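Local coordinates for protein acetyl-CoA acetyltransferase (Mycobacterium smegmatis, PDB 4EGV) that belongs to the thiolase family as a monomeric thiolase-like protein and probably has acyltransferase activity, at residues V112-H120 against A407-G418; G298-K306 against V428-H439. All coordinates share one frame; numbering follows the deposited sequence.

Interaction 1 (V112-H120 against A407-G418)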
loop_
_atom_site.group_PDB
_atom_site.type_symbol
_atom_site.label_atom_id
_atom_site.label_comp_id
_atom_site.label_asym_id
_atom_site.label_seq_id
_atom_site.Cartn_x
_atom_site.Cartn_y
_atom_site.Cartn_z
ATOM N N VAL A 112 2.656 -9.972 10.181
ATOM C CA VAL A 112 1.370 -9.287 10.401
ATOM C C VAL A 112 0.661 -8.885 9.096
ATOM O O VAL A 112 1.268 -8.760 8.065
ATOM C CB VAL A 112 1.522 -8.008 11.352
ATOM C CG1 VAL A 112 2.061 -8.395 12.776
ATOM C CG2 VAL A 112 2.372 -6.879 10.693
ATOM N N ILE A 113 -0.637 -8.658 9.157
ATOM C CA ILE A 113 -1.425 -8.234 7.982
ATOM C C ILE A 113 -0.990 -6.845 7.473
ATOM O O ILE A 113 -0.414 -6.056 8.215
ATOM C CB ILE A 113 -2.999 -8.249 8.282
ATOM C CG1 ILE A 113 -3.819 -8.438 7.024
ATOM C CG2 ILE A 113 -3.482 -6.979 9.026
ATOM C CD1 ILE A 113 -4.169 -9.902 6.671
ATOM N N GLY A 114 -1.257 -6.586 6.186
ATOM C CA GLY A 114 -1.342 -5.228 5.631
ATOM C C GLY A 114 -0.465 -5.101 4.418
ATOM O O GLY A 114 0.520 -5.793 4.318
ATOM N N GLY A 115 -0.819 -4.224 3.492
ATOM C CA GLY A 115 0.019 -3.971 2.309
ATOM C C GLY A 115 1.454 -3.402 2.438
ATOM O O GLY A 115 2.221 -3.393 1.470
ATOM N N GLN A 116 1.782 -2.936 3.642
ATOM C CA GLN A 116 3.103 -2.486 4.004
ATOM C C GLN A 116 4.094 -3.645 4.176
ATOM O O GLN A 116 5.303 -3.436 4.034
ATOM C CB GLN A 116 3.051 -1.605 5.274
ATOM C CG GLN A 116 3.083 -2.353 6.631
ATOM C CD GLN A 116 1.798 -3.135 6.943
ATOM O OE1 GLN A 116 0.694 -2.779 6.513
ATOM N NE2 GLN A 116 1.941 -4.186 7.730
ATOM N N SER A 117 3.583 -4.849 4.454
ATOM C CA SER A 117 4.420 -5.921 4.961
ATOM C C SER A 117 5.565 -6.403 4.098
ATOM O O SER A 117 6.627 -6.685 4.658
ATOM C CB SER A 117 3.623 -7.108 5.483
ATOM O OG SER A 117 2.833 -7.705 4.481
ATOM N N PRO A 118 5.385 -6.486 2.753
ATOM C CA PRO A 118 6.526 -6.937 1.931
ATOM C C PRO A 118 7.740 -6.028 2.103
ATOM O O PRO A 118 8.873 -6.502 2.211
ATOM C CB PRO A 118 5.996 -6.798 0.511
ATOM C CG PRO A 118 4.578 -6.769 0.651
ATOM C CD PRO A 118 4.232 -6.159 1.911
ATOM N N GLN A 119 7.489 -4.727 2.134
ATOM C CA GLN A 119 8.571 -3.767 2.213
ATOM C C GLN A 119 9.095 -3.598 3.646
ATOM O O GLN A 119 10.298 -3.476 3.841
ATOM C CB GLN A 119 8.203 -2.445 1.506
ATOM C CG GLN A 119 9.229 -1.426 1.546
ATOM C CD GLN A 119 10.400 -1.797 0.790
ATOM O OE1 GLN A 119 11.424 -2.105 1.362
ATOM N NE2 GLN A 119 10.296 -1.776 -0.512
ATOM N N HIS A 120 8.199 -3.646 4.632
ATOM C CA HIS A 120 8.595 -3.737 6.045
ATOM C C HIS A 120 9.543 -4.939 6.304
ATOM O O HIS A 120 10.558 -4.826 6.998
ATOM C CB HIS A 120 7.350 -3.771 6.946
ATOM C CG HIS A 120 7.611 -3.467 8.396
ATOM N ND1 HIS A 120 8.077 -4.411 9.300
ATOM C CD2 HIS A 120 7.401 -2.338 9.114
ATOM C CE1 HIS A 120 8.175 -3.861 10.501
ATOM N NE2 HIS A 120 7.780 -2.601 10.414
ATOM N N ALA A 407 4.836 1.200 0.153
ATOM C CA ALA A 407 3.887 0.136 0.520
ATOM C C ALA A 407 2.906 0.563 1.587
ATOM O O ALA A 407 3.299 0.849 2.680
ATOM C CB ALA A 407 4.653 -1.117 0.977
ATOM N N ASN A 408 1.612 0.500 1.315
ATOM C CA ASN A 408 0.491 0.837 2.198
ATOM C C ASN A 408 -0.335 -0.395 2.637
ATOM O O ASN A 408 -0.499 -1.243 1.857
ATOM C CB ASN A 408 -0.394 1.750 1.371
ATOM C CG ASN A 408 -1.388 2.484 2.167
ATOM O OD1 ASN A 408 -1.062 3.422 2.804
ATOM N ND2 ASN A 408 -2.617 2.089 2.096
ATOM N N GLY A 409 -0.856 -0.564 3.847
ATOM C CA GLY A 409 -0.828 0.347 4.941
ATOM C C GLY A 409 -2.166 0.574 5.576
ATOM O O GLY A 409 -2.415 1.645 5.983
ATOM N N GLY A 410 -3.022 -0.417 5.660
ATOM C CA GLY A 410 -4.283 -0.310 6.389
ATOM C C GLY A 410 -5.288 0.673 5.880
ATOM O O GLY A 410 -5.640 0.624 4.772
ATOM N N ILE A 411 -5.723 1.592 6.700
ATOM C CA ILE A 411 -6.480 2.739 6.221
ATOM C C ILE A 411 -5.578 3.946 6.077
ATOM O O ILE A 411 -5.708 4.846 6.838
ATOM C CB ILE A 411 -7.629 3.115 7.193
ATOM C CG1 ILE A 411 -8.476 1.899 7.527
ATOM C CG2 ILE A 411 -8.515 4.163 6.614
ATOM C CD1 ILE A 411 -9.066 1.174 6.324
ATOM N N ALA A 412 -4.678 3.953 5.101
ATOM C CA ALA A 412 -3.460 4.801 5.133
ATOM C C ALA A 412 -2.743 4.769 6.487
ATOM O O ALA A 412 -2.164 5.769 6.868
ATOM C CB ALA A 412 -3.761 6.235 4.721
ATOM N N SER A 413 -2.801 3.635 7.201
ATOM C CA SER A 413 -2.322 3.539 8.603
ATOM C C SER A 413 -0.814 3.353 8.660
ATOM O O SER A 413 -0.178 3.761 9.588
ATOM C CB SER A 413 -2.989 2.388 9.383
ATOM O OG SER A 413 -4.377 2.467 9.382
ATOM N N LYS A 414 -0.275 2.698 7.646
ATOM C CA LYS A 414 1.094 2.241 7.630
ATOM C C LYS A 414 1.721 2.461 6.254
ATOM O O LYS A 414 1.098 2.218 5.222
ATOM C CB LYS A 414 1.155 0.758 7.997
ATOM C CG LYS A 414 1.312 0.476 9.448
ATOM C CD LYS A 414 0.989 -0.971 9.698
ATOM C CE LYS A 414 1.101 -1.354 11.180
ATOM N NZ LYS A 414 1.382 -2.829 11.348
ATOM N N TYR A 415 2.967 2.925 6.266
ATOM C CA TYR A 415 3.726 3.128 5.057
ATOM C C TYR A 415 5.207 2.764 5.201
ATOM O O TYR A 415 5.876 3.130 6.149
ATOM C CB TYR A 415 3.552 4.547 4.594
ATOM C CG TYR A 415 3.551 4.663 3.122
ATOM C CD1 TYR A 415 2.377 4.444 2.402
ATOM C CD2 TYR A 415 4.715 5.036 2.436
ATOM C CE1 TYR A 415 2.332 4.587 1.003
ATOM C CE2 TYR A 415 4.697 5.185 1.042
ATOM C CZ TYR A 415 3.489 4.956 0.323
ATOM O OH TYR A 415 3.465 5.092 -1.046
ATOM N N SER A 416 5.700 2.005 4.234
ATOM C CA SER A 416 7.046 1.465 4.227
ATOM C C SER A 416 7.623 1.715 2.887
ATOM O O SER A 416 7.017 1.464 1.869
ATOM C CB SER A 416 7.058 -0.029 4.514
ATOM O OG SER A 416 6.886 -0.274 5.876
ATOM N N VAL A 417 8.819 2.245 2.904
ATOM C CA VAL A 417 9.473 2.670 1.689
ATOM C C VAL A 417 10.805 1.963 1.570
ATOM O O VAL A 417 11.488 1.774 2.528
ATOM C CB VAL A 417 9.630 4.246 1.607
ATOM C CG1 VAL A 417 10.206 4.645 0.275
ATOM C CG2 VAL A 417 8.315 4.940 1.843
ATOM N N GLY A 418 11.118 1.521 0.370
ATOM C CA GLY A 418 12.428 1.052 0.024
ATOM C C GLY A 418 12.931 1.719 -1.249
ATOM O O GLY A 418 12.184 1.970 -2.188
#

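Interaction 2 (G298-K306 against V428-H439)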
loop_
_atom_site.group_PDB
_atom_site.type_symbol
_atom_site.label_atom_id
_atom_site.label_comp_id
_atom_site.label_asym_id
_atom_site.label_seq_id
_atom_site.Cartn_x
_atom_site.Cartn_y
_atom_site.Cartn_z
ATOM N N GLY A 298 17.755 3.021 0.605
ATOM C CA GLY A 298 16.965 3.748 1.575
ATOM C C GLY A 298 15.772 2.992 2.071
ATOM O O GLY A 298 15.265 2.097 1.422
ATOM N N HIS A 299 15.322 3.370 3.250
ATOM C CA HIS A 299 14.193 2.706 3.851
ATOM C C HIS A 299 13.635 3.551 4.960
ATOM O O HIS A 299 14.363 4.324 5.527
ATOM C CB HIS A 299 14.619 1.347 4.383
ATOM C CG HIS A 299 16.026 1.314 4.899
ATOM N ND1 HIS A 299 16.345 1.527 6.223
ATOM C CD2 HIS A 299 17.199 1.084 4.266
ATOM C CE1 HIS A 299 17.652 1.434 6.375
ATOM N NE2 HIS A 299 18.194 1.180 5.201
ATOM N N ALA A 300 12.334 3.427 5.218
ATOM C CA ALA A 300 11.685 3.941 6.423
ATOM C C ALA A 300 10.347 3.230 6.629
ATOM O O ALA A 300 9.761 2.747 5.686
ATOM C CB ALA A 300 11.520 5.437 6.370
ATOM N N ASP A 301 9.911 3.125 7.878
ATOM C CA ASP A 301 8.609 2.579 8.228
ATOM C C ASP A 301 7.851 3.563 9.151
ATOM O O ASP A 301 8.298 3.871 10.247
ATOM C CB ASP A 301 8.721 1.182 8.893
ATOM C CG ASP A 301 9.643 0.194 8.129
ATOM O OD1 ASP A 301 9.373 -0.156 6.950
ATOM O OD2 ASP A 301 10.640 -0.271 8.725
HETATM N N MSE A 302 6.702 4.043 8.700
HETATM C CA MSE A 302 5.905 4.945 9.497
HETATM C C MSE A 302 4.508 4.437 9.783
HETATM O O MSE A 302 4.041 3.524 9.144
HETATM C CB MSE A 302 5.860 6.321 8.847
HETATM C CG MSE A 302 7.211 7.062 8.862
HETATM SE SE MSE A 302 7.915 7.514 10.639
HETATM C CE MSE A 302 6.439 8.612 11.339
ATOM N N LYS A 303 3.854 5.034 10.772
ATOM C CA LYS A 303 2.522 4.621 11.205
ATOM C C LYS A 303 1.673 5.812 11.634
ATOM O O LYS A 303 2.164 6.673 12.333
ATOM C CB LYS A 303 2.646 3.631 12.358
ATOM C CG LYS A 303 1.320 3.252 13.016
ATOM C CD LYS A 303 1.531 2.433 14.283
ATOM C CE LYS A 303 2.277 1.136 13.899
ATOM N NZ LYS A 303 3.186 0.564 14.933
ATOM N N GLU A 304 0.406 5.857 11.207
ATOM C CA GLU A 304 -0.582 6.846 11.681
ATOM C C GLU A 304 -1.347 6.411 12.941
ATOM O O GLU A 304 -1.350 5.237 13.289
ATOM C CB GLU A 304 -1.567 7.171 10.584
ATOM C CG GLU A 304 -0.946 7.784 9.350
ATOM C CD GLU A 304 -0.711 9.318 9.444
ATOM O OE1 GLU A 304 -1.096 9.982 10.442
ATOM O OE2 GLU A 304 -0.132 9.881 8.493
ATOM N N PRO A 305 -1.959 7.377 13.656
ATOM C CA PRO A 305 -2.904 7.044 14.735
ATOM C C PRO A 305 -4.264 6.703 14.144
ATOM O O PRO A 305 -4.451 6.915 12.959
ATOM C CB PRO A 305 -2.950 8.328 15.564
ATOM C CG PRO A 305 -2.521 9.423 14.626
ATOM C CD PRO A 305 -1.580 8.806 13.668
ATOM N N LYS A 306 -5.200 6.178 14.935
ATOM C CA LYS A 306 -6.510 5.781 14.387
ATOM C C LYS A 306 -7.138 6.908 13.651
ATOM O O LYS A 306 -6.922 8.056 13.956
ATOM C CB LYS A 306 -7.520 5.263 15.420
ATOM C CG LYS A 306 -7.170 5.465 16.858
ATOM C CD LYS A 306 -8.037 4.578 17.752
ATOM C CE LYS A 306 -7.139 3.698 18.626
ATOM N NZ LYS A 306 -7.733 2.358 18.852
ATOM N N VAL A 428 22.889 1.820 5.998
ATOM C CA VAL A 428 22.692 2.967 6.856
ATOM C C VAL A 428 21.423 2.734 7.703
ATOM O O VAL A 428 20.334 2.579 7.152
ATOM C CB VAL A 428 22.525 4.273 6.009
ATOM C CG1 VAL A 428 22.315 5.518 6.908
ATOM C CG2 VAL A 428 23.682 4.470 5.035
ATOM N N ALA A 429 21.559 2.702 9.030
ATOM C CA ALA A 429 20.391 2.620 9.923
ATOM C C ALA A 429 19.478 3.856 9.756
ATOM O O ALA A 429 19.949 4.985 9.721
ATOM C CB ALA A 429 20.812 2.415 11.404
ATOM N N ASP A 430 18.173 3.627 9.635
ATOM C CA ASP A 430 17.199 4.712 9.555
ATOM C C ASP A 430 16.676 5.216 10.926
ATOM O O ASP A 430 16.740 4.546 11.951
ATOM C CB ASP A 430 16.054 4.404 8.538
ATOM C CG ASP A 430 15.031 3.366 9.046
ATOM O OD1 ASP A 430 14.385 3.615 10.078
ATOM O OD2 ASP A 430 14.847 2.317 8.385
ATOM N N ASN A 431 16.128 6.421 10.873
ATOM C CA ASN A 431 15.651 7.171 12.003
ATOM C C ASN A 431 14.138 7.079 12.262
ATOM O O ASN A 431 13.543 7.997 12.804
ATOM C CB ASN A 431 16.052 8.625 11.804
ATOM C CG ASN A 431 16.303 9.323 13.095
ATOM O OD1 ASN A 431 16.938 8.776 13.993
ATOM N ND2 ASN A 431 15.782 10.536 13.216
ATOM N N SER A 432 13.526 5.960 11.908
ATOM C CA SER A 432 12.088 5.810 11.998
ATOM C C SER A 432 11.577 5.889 13.411
ATOM O O SER A 432 10.560 6.493 13.657
ATOM C CB SER A 432 11.650 4.488 11.384
ATOM O OG SER A 432 11.762 4.564 9.993
ATOM N N ALA A 433 12.284 5.254 14.334
ATOM C CA ALA A 433 11.863 5.181 15.732
ATOM C C ALA A 433 11.678 6.572 16.375
ATOM O O ALA A 433 10.667 6.850 17.004
ATOM C CB ALA A 433 12.843 4.322 16.513
ATOM N N GLN A 434 12.659 7.438 16.178
ATOM C CA GLN A 434 12.627 8.816 16.657
ATOM C C GLN A 434 11.636 9.703 15.859
ATOM O O GLN A 434 10.982 10.557 16.430
ATOM C CB GLN A 434 14.072 9.398 16.699
ATOM C CG GLN A 434 14.243 10.892 17.111
ATOM C CD GLN A 434 13.780 11.241 18.557
ATOM O OE1 GLN A 434 13.925 10.445 19.481
ATOM N NE2 GLN A 434 13.228 12.445 18.733
ATOM N N LEU A 435 11.519 9.496 14.549
ATOM C CA LEU A 435 10.472 10.146 13.737
ATOM C C LEU A 435 9.029 9.722 14.074
ATOM O O LEU A 435 8.118 10.525 13.949
ATOM C CB LEU A 435 10.724 9.930 12.248
ATOM C CG LEU A 435 11.847 10.776 11.672
ATOM C CD1 LEU A 435 12.324 10.378 10.295
ATOM C CD2 LEU A 435 11.742 12.271 11.857
ATOM N N GLN A 436 8.838 8.459 14.457
ATOM C CA GLN A 436 7.574 7.946 14.945
ATOM C C GLN A 436 7.187 8.577 16.300
ATOM O O GLN A 436 6.045 8.949 16.504
ATOM C CB GLN A 436 7.650 6.414 15.059
ATOM C CG GLN A 436 6.316 5.705 15.263
ATOM C CD GLN A 436 5.351 5.946 14.106
ATOM O OE1 GLN A 436 4.376 6.684 14.242
ATOM N NE2 GLN A 436 5.645 5.349 12.942
ATOM N N ALA A 437 8.138 8.683 17.225
ATOM C CA ALA A 437 7.853 9.239 18.544
ATOM C C ALA A 437 7.520 10.732 18.469
ATOM O O ALA A 437 6.732 11.244 19.281
ATOM C CB ALA A 437 8.986 8.962 19.520
ATOM N N GLU A 438 8.095 11.421 17.486
ATOM C CA GLU A 438 7.739 12.820 17.220
ATOM C C GLU A 438 6.317 12.962 16.726
ATOM O O GLU A 438 5.592 13.817 17.193
ATOM C CB GLU A 438 8.687 13.469 16.223
ATOM C CG GLU A 438 9.671 14.445 16.853
ATOM C CD GLU A 438 10.970 14.575 16.056
ATOM O OE1 GLU A 438 10.916 14.875 14.838
ATOM O OE2 GLU A 438 12.049 14.367 16.655
ATOM N N HIS A 439 5.922 12.116 15.785
ATOM C CA HIS A 439 4.567 12.122 15.252
ATOM C C HIS A 439 3.548 11.638 16.283
ATOM O O HIS A 439 2.410 12.067 16.255
ATOM C CB HIS A 439 4.488 11.288 13.966
ATOM C CG HIS A 439 3.214 11.477 13.205
ATOM N ND1 HIS A 439 2.205 10.541 13.205
ATOM C CD2 HIS A 439 2.773 12.505 12.438
ATOM C CE1 HIS A 439 1.195 10.982 12.481
ATOM N NE2 HIS A 439 1.517 12.166 11.996
#

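Interaction 1 (V112-H120 against A407-G418)
Gln116 and Gln119 press on the hairpin of strands 402-409 and 414-421 with different parts of their side chains. The tight part lies deep in the protein. Ala407 CB is wedged beneath the turn, 3.4 Å from Gly115 O and 3.8 Å from Gln119 CB. With chi1 at 180°, Gln119 CG extends opposite the backbone N, and a bend at chi2 lays the amide flat along Gly418. Gly418 N lies almost straight above the amide plane, 3.4 Å from Gln119 CD. The amide is tied beyond the contact, because NE2 is hydrogen-bonded to Tyr420. Between these two sites, Ser416 points at the first turn of helix 117-130. Its OG lies 3.7 Å from His120 CB, near the plane of the imidazole, and is hydrogen-bonded to Asp301. Helix 383-397 closes this side against Pro118, Gln119 and Ala407.

The chain bends into the helix through a type I turn from Gly114 to Ser117, where Gly114 O accepts from both Ser117 N and Ser117 OG. In canonical thiolases the nucleophilic cysteine stands at the start of the equivalent helix and faces a Cys-X-Gly loop. Residues 112-120 and 407-418 probably match those two elements, yet neither contains a cysteine.

Packing thins out toward Val112 and Lys414. The Gln116 amide is fixed by NE2 bonding to Ile113 O at 3.0 Å, with a nearly straight N-H...O angle of 168°. The lysine chain slants across the face of that amide, with Lys414 CD 3.6 Å from Gln116 CD. Farther out, Lys414 NZ comes only to 4.2 Å from Val112 CG2, where exposed Val112 marks the solvent side.

Interaction 2 (G298-K306 against V428-H439)
Asp430 OD1 is held by Ser432 N at 3.1 Å and by Ser432 OG at 2.8 Å, while the other oxygen of Asp430 reaches His299. The backbone bond makes an Asx turn just ahead of helix 432-440. The Ser432 hydroxyl comes from above the carboxylate plane. Across the contact, His299 ND1 donates to Asp430 OD2 at 2.7 Å. This bond lies in the imidazole plane and uses the anti lone pair, with ring and carboxylate turned 62° apart. Trp427 stacks on the same imidazole.

Ser432 OG also accepts from Asp301 N at 3.2 Å, which pins the helix start to strand 294-303. The helix then runs along the strand at 26°. The folded chain of Met302, a selenomethionine, brings SE to 4.0 Å from Leu435 CB, and the two side chains cross at about a right angle. The Gln436 amide sits beside the Lys303 backbone. At the far end, the edge of the His439 ring meets the proline, with His439 CE1 3.7 Å from Pro305 CD. Because Ser432 OG gives one hydrogen bond and takes another, it links carboxylate and strand; the carboxylate probably favours the ND1 proton on His299.

The centres of interactions 1 and 2 lie about 13 Å apart, and their segments alternate along the chain in the order 112-120, 298-306, 407-418, 428-439. Strands 294-303 and 414-421 are antiparallel neighbours in one mixed sheet. Backbone bonding pairs Ser413 with Glu304 and Tyr415 with Met302, and His120 packs on Asp301. Interaction 1 is a buried contact that sets the start of helix 117-130 against the sheet near the centre of the chain. Interaction 2 lies farther out, where helix 432-440, part of which falls in the additional C-terminal family region, follows strand 414-421. The sheet thus joins the two contacts directly.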